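Side-chain contacts in yeast glycogen phosphorylase (PDB 1YGP), which belongs to the carbohydrate phosphorylase family of the GT-B clan and carries a bound pyridoxal-5'-phosphate: residues E385-D388 against W389-W393; G738-G742 against A743-I747. One frame throughout, in Å; residues are numbered along the deposited sequence.

Contact 1: E385-D388 against W389-W393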
# COMPACT_ATOMS: atom_id res chain seq x y z
N GLU A 385 23.52 -25.48 11.50
CA GLU A 385 24.64 -25.22 12.39
C GLU A 385 25.44 -26.45 12.83
O GLU A 385 26.50 -26.29 13.45
CB GLU A 385 24.08 -24.47 13.59
CG GLU A 385 24.77 -23.13 13.76
CD GLU A 385 24.56 -22.08 12.68
OE1 GLU A 385 23.47 -21.53 12.55
OE2 GLU A 385 25.52 -21.80 11.97
N LYS A 386 24.96 -27.66 12.55
CA LYS A 386 25.67 -28.90 12.80
C LYS A 386 26.03 -29.23 14.25
O LYS A 386 27.11 -29.77 14.54
CB LYS A 386 26.94 -28.91 11.95
CG LYS A 386 26.77 -28.67 10.47
CD LYS A 386 25.95 -29.79 9.86
CE LYS A 386 25.97 -29.66 8.35
NZ LYS A 386 25.46 -28.36 7.98
N LEU A 387 25.16 -28.90 15.22
CA LEU A 387 25.48 -29.26 16.59
C LEU A 387 25.02 -30.69 16.80
O LEU A 387 24.39 -31.33 15.95
CB LEU A 387 24.78 -28.38 17.61
CG LEU A 387 25.10 -26.88 17.70
CD1 LEU A 387 24.90 -26.48 19.15
CD2 LEU A 387 26.54 -26.55 17.40
N ASP A 388 25.41 -31.28 17.92
CA ASP A 388 24.95 -32.61 18.26
C ASP A 388 23.48 -32.46 18.60
O ASP A 388 23.08 -31.48 19.24
CB ASP A 388 25.73 -33.12 19.47
CG ASP A 388 25.27 -34.48 20.00
OD1 ASP A 388 25.21 -35.43 19.22
OD2 ASP A 388 24.97 -34.57 21.20
N TRP A 389 22.67 -33.46 18.27
CA TRP A 389 21.25 -33.43 18.57
C TRP A 389 21.06 -33.17 20.05
O TRP A 389 20.27 -32.31 20.45
CB TRP A 389 20.58 -34.74 18.23
CG TRP A 389 19.08 -34.63 18.04
CD1 TRP A 389 18.54 -34.56 16.78
CD2 TRP A 389 18.12 -34.63 19.02
NE1 TRP A 389 17.25 -34.52 16.95
CE2 TRP A 389 16.95 -34.56 18.26
CE3 TRP A 389 18.05 -34.68 20.42
CZ2 TRP A 389 15.70 -34.53 18.89
CZ3 TRP A 389 16.81 -34.65 21.04
CH2 TRP A 389 15.65 -34.58 20.28
N HIS A 390 21.83 -33.82 20.90
CA HIS A 390 21.62 -33.60 22.30
C HIS A 390 22.16 -32.28 22.81
O HIS A 390 21.57 -31.71 23.73
CB HIS A 390 22.20 -34.78 23.04
CG HIS A 390 21.21 -35.94 22.92
ND1 HIS A 390 21.24 -37.00 22.11
CD2 HIS A 390 20.04 -36.00 23.64
CE1 HIS A 390 20.15 -37.69 22.30
NE2 HIS A 390 19.43 -37.08 23.22
N GLU A 391 23.19 -31.68 22.20
CA GLU A 391 23.70 -30.43 22.72
C GLU A 391 22.74 -29.30 22.35
O GLU A 391 22.42 -28.43 23.15
CB GLU A 391 25.05 -30.22 22.13
CG GLU A 391 25.86 -29.06 22.70
CD GLU A 391 27.03 -28.65 21.79
OE1 GLU A 391 27.71 -29.53 21.23
OE2 GLU A 391 27.26 -27.45 21.63
N ALA A 392 22.22 -29.37 21.11
CA ALA A 392 21.25 -28.44 20.57
C ALA A 392 19.97 -28.43 21.40
O ALA A 392 19.51 -27.37 21.88
CB ALA A 392 20.90 -28.86 19.15
N TRP A 393 19.45 -29.62 21.67
CA TRP A 393 18.25 -29.75 22.47
C TRP A 393 18.39 -29.14 23.87
O TRP A 393 17.44 -28.59 24.43
CB TRP A 393 17.85 -31.23 22.58
CG TRP A 393 16.48 -31.30 23.23
CD1 TRP A 393 16.31 -31.89 24.45
CD2 TRP A 393 15.32 -30.75 22.73
NE1 TRP A 393 15.05 -31.70 24.74
CE2 TRP A 393 14.42 -31.04 23.76
CE3 TRP A 393 14.90 -30.05 21.60
CZ2 TRP A 393 13.09 -30.65 23.68
CZ3 TRP A 393 13.56 -29.66 21.51
CH2 TRP A 393 12.67 -29.95 22.54

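Contact 2: G738-G742 against A743-I747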
# COMPACT_ATOMS: atom_id res chain seq x y z
N GLY A 738 -20.13 -10.16 39.45
CA GLY A 738 -19.50 -11.27 38.76
C GLY A 738 -19.61 -12.58 39.48
O GLY A 738 -20.08 -12.68 40.62
N THR A 739 -19.20 -13.59 38.73
CA THR A 739 -19.16 -14.94 39.22
C THR A 739 -17.83 -15.14 39.91
O THR A 739 -16.86 -14.43 39.64
CB THR A 739 -19.27 -15.90 38.09
OG1 THR A 739 -20.05 -15.32 37.07
CG2 THR A 739 -19.97 -17.15 38.56
N VAL A 740 -17.73 -16.10 40.82
CA VAL A 740 -16.50 -16.29 41.57
C VAL A 740 -15.62 -17.25 40.78
O VAL A 740 -15.53 -18.47 40.94
CB VAL A 740 -16.89 -16.77 43.03
CG1 VAL A 740 -17.96 -17.85 43.00
CG2 VAL A 740 -15.62 -17.20 43.74
N ASP A 741 -15.01 -16.56 39.83
CA ASP A 741 -14.24 -17.18 38.78
C ASP A 741 -13.31 -16.14 38.17
O ASP A 741 -13.53 -14.94 38.32
CB ASP A 741 -15.26 -17.71 37.78
CG ASP A 741 -14.77 -18.05 36.40
OD1 ASP A 741 -14.07 -19.06 36.24
OD2 ASP A 741 -15.09 -17.28 35.49
N GLY A 742 -12.24 -16.60 37.53
CA GLY A 742 -11.31 -15.77 36.77
C GLY A 742 -10.57 -14.77 37.63
O GLY A 742 -10.25 -14.97 38.82
N ALA A 743 -10.37 -13.62 36.99
CA ALA A 743 -9.71 -12.53 37.65
C ALA A 743 -10.59 -11.98 38.77
O ALA A 743 -10.08 -11.31 39.67
CB ALA A 743 -9.41 -11.43 36.64
N ASN A 744 -11.90 -12.27 38.81
CA ASN A 744 -12.76 -11.79 39.87
C ASN A 744 -12.25 -12.17 41.23
O ASN A 744 -12.15 -11.31 42.11
CB ASN A 744 -14.15 -12.34 39.72
CG ASN A 744 -14.89 -11.60 38.62
OD1 ASN A 744 -14.63 -10.45 38.26
ND2 ASN A 744 -15.86 -12.24 38.00
N VAL A 745 -11.81 -13.43 41.40
CA VAL A 745 -11.24 -13.93 42.65
C VAL A 745 -10.04 -13.06 43.09
O VAL A 745 -10.05 -12.52 44.20
CB VAL A 745 -10.83 -15.42 42.41
CG1 VAL A 745 -10.14 -15.97 43.62
CG2 VAL A 745 -12.05 -16.28 42.18
N GLU A 746 -9.02 -12.83 42.26
CA GLU A 746 -7.93 -11.97 42.68
C GLU A 746 -8.29 -10.51 42.86
O GLU A 746 -7.71 -9.89 43.76
CB GLU A 746 -6.77 -12.06 41.70
CG GLU A 746 -6.00 -13.22 42.24
CD GLU A 746 -4.99 -13.86 41.31
OE1 GLU A 746 -5.39 -14.70 40.49
OE2 GLU A 746 -3.80 -13.54 41.43
N ILE A 747 -9.23 -9.95 42.07
CA ILE A 747 -9.74 -8.58 42.30
C ILE A 747 -10.25 -8.54 43.74
O ILE A 747 -9.83 -7.67 44.52
CB ILE A 747 -10.97 -8.19 41.40
CG1 ILE A 747 -10.68 -8.32 39.90
CG2 ILE A 747 -11.37 -6.78 41.76
CD1 ILE A 747 -9.41 -7.61 39.46

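Contact 1: E385-D388 against W389-W393
D388 is the N-cap of helix 389-399: its carbonyl takes the first helical bond and its side chain makes the capping bond, while L387, one residue earlier, closes over the first turn. The straightest bond of the three is between backbones: A392 N donates to D388 O at 2.9 Å, with an N-H...O angle of 175°. The same oxygen accepts a weak bond from E391 N at 3.0 Å. On this packed side L387 CB rests 4.2 Å from A392 CB, so the residue before the N-cap and the fourth residue of the helix form a hydrophobic staple. A392 is buried, with Q378, L381 and V382 of helix 372-384 against its methyl. E391 reaches across L387 at about a right angle. Its CG is anti to the backbone N (chi1 -171°) and the chain beyond is extended, which carries OE2 to 3.6 Å from L387 CD1 and brings a carboxylate oxygen against one methyl of L387.

The other side is looser. D388 and H390 are both exposed, and the capping bond from H390 N to D388 OD2 is weak, 3.2 Å long and bent. The carboxylate approaches the imidazole obliquely, their planes 44° apart, with OD2 4.5 Å from H390 ND1 and thus not in contact. H390 has aromatic neighbours: W389 CE3 stands over the centre of one ring face, and F437 of helix 425-445 meets both rings edge-to-face.

The tight half is therefore held by one straight backbone bond and the staple. The carboxylate at the cap lies beside the first amides of the helix, where it would interact favourably with the positive end of the helix dipole and might raise the basicity of H390.

Contact 2: G738-G742 against A743-I747
N744 turns its side-chain amide back from the first turn of helix 743-751 to the end of strand 735-739, where ND2 donates to T739 O at 2.9 Å. The oxygen is met in the carbonyl plane, with an N-H...O angle of 149°, and lies 20° out of the plane of the N744 amide. The torsion explains the reach: CG lies beside the backbone N (chi1 -77°), which brings ND2 round to the T739 carbonyl. ND2 also comes within 3.8 Å of G738 CA, a residue with no side chain in the way. Alongside, V740 CG2 meets V745 CG2 at 4.0 Å.

The next shell shapes the loop. T739 O also accepts a weak bond from D741 N, closing an inverse gamma turn centred on V740. D741 O receives N744 N weakly at 3.2 Å, and G742, at positive phi, turns the chain so that its carbonyl takes a long, weak bond from V745 N at 3.4 Å. Further out, T739 OG1 bonds to S715 O, D741 OD1 accepts from E720 N, and H713 O is a weak second acceptor for N744 ND2.

In this strand-to-helix turn of a beta-alpha-beta unit, the two backbone bonds from the loop into the first turn are weak, whereas one buried amide joins two backbone carbonyls, T739 O and, weakly, H713 O, and ties the helix start to the end of its strand.

In the fold
Contacts 1 and 2 both sit where the chain enters a helix, but in separate parts of the molecule: their centres are 45 Å apart, their nearest atoms about 30 Å. Contact 1 belongs to the helical connection between strands 361-366 and 400-404, parallel neighbours in the nine-stranded mixed sheet, and its centre lies 36 Å from that of the chain. Contact 2 belongs to the six-stranded parallel sheet, 19 Å from the chain centre. It is also the one near pyridoxal-5'-phosphate: the A743 side chain is about 8 Å away and packs on helix 724-730, which contributes T724, S725 and K728 to that pocket.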